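Local coordinates for protein proline dehydrogenase (Bradyrhizobium japonicum USDA 110, PDB 3HAZ) that probably oxidises proline to glutamate in two steps, pairing an FAD-dependent proline dehydrogenase with an NAD-dependent aldehyde dehydrogenase in one chain, at residues A[283-288]-A[352-357]. Residues are numbered along the deposited sequence; the frame is centred on the assembly and turned at random.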
loop_
_atom_site.group_PDB
_atom_site.type_symbol
_atom_site.label_atom_id
_atom_site.label_comp_id
_atom_site.label_asym_id
_atom_site.label_seq_id
_atom_site.Cartn_x
_atom_site.Cartn_y
_atom_site.Cartn_z
ATOM N N GLU A 283 -25.991 28.944 -24.421
ATOM C CA GLU A 283 -25.996 28.058 -23.251
ATOM C C GLU A 283 -27.246 27.187 -23.194
ATOM O O GLU A 283 -28.298 27.543 -23.735
ATOM C CB GLU A 283 -25.855 28.857 -21.953
ATOM C CG GLU A 283 -24.600 29.709 -21.869
ATOM C CD GLU A 283 -24.746 31.061 -22.567
ATOM O OE1 GLU A 283 -25.763 31.293 -23.254
ATOM O OE2 GLU A 283 -23.838 31.898 -22.424
ATOM N N ALA A 284 -27.130 26.055 -22.512
ATOM C CA ALA A 284 -28.228 25.103 -22.405
ATOM C C ALA A 284 -29.468 25.696 -21.745
ATOM O O ALA A 284 -30.591 25.324 -22.091
ATOM C CB ALA A 284 -27.778 23.842 -21.661
ATOM N N ASP A 285 -29.277 26.608 -20.794
ATOM C CA ASP A 285 -30.423 27.176 -20.095
ATOM C C ASP A 285 -31.189 28.175 -20.963
ATOM O O ASP A 285 -32.267 28.635 -20.589
ATOM C CB ASP A 285 -30.046 27.766 -18.721
ATOM C CG ASP A 285 -29.139 28.983 -18.817
ATOM O OD1 ASP A 285 -28.831 29.431 -19.939
ATOM O OD2 ASP A 285 -28.729 29.488 -17.749
ATOM N N ARG A 286 -30.640 28.482 -22.134
ATOM C CA ARG A 286 -31.319 29.356 -23.088
ATOM C C ARG A 286 -31.917 28.598 -24.280
ATOM O O ARG A 286 -32.545 29.203 -25.149
ATOM C CB ARG A 286 -30.354 30.442 -23.587
ATOM C CG ARG A 286 -30.037 31.520 -22.543
ATOM C CD ARG A 286 -28.836 32.350 -22.965
ATOM N NE ARG A 286 -28.867 33.706 -22.417
ATOM C CZ ARG A 286 -27.826 34.534 -22.428
ATOM N NH1 ARG A 286 -26.667 34.135 -22.946
ATOM N NH2 ARG A 286 -27.938 35.758 -21.919
ATOM N N LEU A 287 -31.722 27.281 -24.328
ATOM C CA LEU A 287 -32.203 26.491 -25.465
ATOM C C LEU A 287 -33.710 26.653 -25.716
ATOM O O LEU A 287 -34.137 27.005 -26.815
ATOM C CB LEU A 287 -31.871 25.010 -25.283
ATOM C CG LEU A 287 -32.349 24.117 -26.434
ATOM C CD1 LEU A 287 -31.851 24.645 -27.773
ATOM C CD2 LEU A 287 -31.930 22.670 -26.232
ATOM N N GLU A 288 -34.505 26.374 -24.695
ATOM C CA GLU A 288 -35.960 26.439 -24.803
ATOM C C GLU A 288 -36.450 27.827 -25.195
ATOM O O GLU A 288 -37.325 27.969 -26.047
ATOM C CB GLU A 288 -36.606 26.030 -23.478
ATOM C CG GLU A 288 -36.479 24.561 -23.143
ATOM C CD GLU A 288 -37.300 24.174 -21.923
ATOM O OE1 GLU A 288 -37.950 25.071 -21.338
ATOM O OE2 GLU A 288 -37.299 22.977 -21.553
ATOM N N ILE A 352 -20.831 22.383 -17.349
ATOM C CA ILE A 352 -20.443 21.550 -16.219
ATOM C C ILE A 352 -20.476 22.388 -14.943
ATOM O O ILE A 352 -21.073 21.995 -13.947
ATOM C CB ILE A 352 -19.029 20.932 -16.397
ATOM C CG1 ILE A 352 -18.970 20.070 -17.662
ATOM C CG2 ILE A 352 -18.629 20.108 -15.160
ATOM C CD1 ILE A 352 -20.080 19.049 -17.765
ATOM N N LYS A 353 -19.834 23.550 -14.987
ATOM C CA LYS A 353 -19.733 24.400 -13.810
ATOM C C LYS A 353 -21.119 24.812 -13.338
ATOM O O LYS A 353 -21.438 24.706 -12.152
ATOM C CB LYS A 353 -18.869 25.637 -14.096
ATOM C CG LYS A 353 -18.620 26.525 -12.868
ATOM C CD LYS A 353 -17.563 27.578 -13.160
ATOM C CE LYS A 353 -17.295 28.454 -11.939
ATOM N NZ LYS A 353 -16.332 29.553 -12.260
ATOM N N ARG A 354 -21.951 25.263 -14.273
ATOM C CA ARG A 354 -23.280 25.741 -13.920
ATOM C C ARG A 354 -24.124 24.667 -13.242
ATOM O O ARG A 354 -24.797 24.930 -12.246
ATOM C CB ARG A 354 -24.015 26.263 -15.155
ATOM C CG ARG A 354 -23.580 27.645 -15.600
ATOM C CD ARG A 354 -24.288 28.017 -16.885
ATOM N NE ARG A 354 -24.048 29.403 -17.269
ATOM C CZ ARG A 354 -24.838 30.084 -18.089
ATOM N NH1 ARG A 354 -24.559 31.347 -18.387
ATOM N NH2 ARG A 354 -25.911 29.496 -18.607
ATOM N N ALA A 355 -24.116 23.466 -13.804
ATOM C CA ALA A 355 -24.954 22.401 -13.277
ATOM C C ALA A 355 -24.506 22.034 -11.857
ATOM O O ALA A 355 -25.330 21.733 -11.001
ATOM C CB ALA A 355 -24.929 21.186 -14.201
ATOM N N GLN A 356 -23.199 22.082 -11.616
ATOM C CA GLN A 356 -22.661 21.856 -10.276
ATOM C C GLN A 356 -23.067 22.967 -9.313
ATOM O O GLN A 356 -23.562 22.690 -8.226
ATOM C CB GLN A 356 -21.137 21.706 -10.320
ATOM C CG GLN A 356 -20.699 20.469 -11.099
ATOM C CD GLN A 356 -19.206 20.262 -11.100
ATOM O OE1 GLN A 356 -18.452 21.097 -10.605
ATOM N NE2 GLN A 356 -18.766 19.137 -11.661
ATOM N N GLU A 357 -22.868 24.219 -9.718
ATOM C CA GLU A 357 -23.249 25.355 -8.888
ATOM C C GLU A 357 -24.737 25.318 -8.563
ATOM O O GLU A 357 -25.145 25.628 -7.450
ATOM C CB GLU A 357 -22.928 26.673 -9.605
ATOM C CG GLU A 357 -21.449 26.991 -9.728
ATOM C CD GLU A 357 -21.196 28.229 -10.585
ATOM O OE1 GLU A 357 -22.014 28.509 -11.489
ATOM O OE2 GLU A 357 -20.182 28.921 -10.357
HETATM O O HOH W 1 -26.879 26.671 -19.146
HETATM O O HOH W 2 -27.272 31.825 -19.894
#
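Arg354 reaches out from helix 348-357 and forms a salt bridge with Asp285, Arg354 NH2 lying 2.9 Å from Asp285 OD2. The oxygen approaches the guanidinium obliquely, and the carboxylate is turned 50° against the guanidinium plane. Asp285 OD2 carries a second positive partner, Arg358, just beyond the end of the same helix. Because the arginine chain runs extended from CG to NE, the contact spans backbones whose nearest CA atoms, those of Asp285 and Arg354, are 9.6 Å apart.

Two waters bridge the segments. One accepts from the backbone N of Asp285 and from Arg354 NH2. The other, at the guanidinium edge, links the two charged groups: it accepts from Arg354 NH2 at 3.0 Å and donates to Asp285 OD1 at 2.9 Å.

Both segments belong to the TIM-type (beta/alpha) barrel of the proline dehydrogenase part: residues 283-288 follow strand 276-279 and lead into helix 287-298, while helix 348-357 comes after strand 338-343. The junction is a partly exposed one, with the FAD about 8 Å from the side chain of Glu283.

Glu283 lays CG over one face of the Arg354 guanidinium, 3.8 Å from Arg354 CZ, while its CB comes alongside NH2. A bend at chi2 (83°) lays the carboxylate nearly parallel to the guanidinium, 6° between planes, yet no N-H points at Glu283 OE2, so the attraction there is of charge alone. Glu283 OE1 takes a hydrogen bond from Arg286 NH1 at 3.0 Å within a salt bridge. With an alanine here, CG and the carboxylate would be gone, which would probably leave that face of the Arg354 guanidinium without its cover from this side chain and Arg286 NH1 without its carboxylate mate.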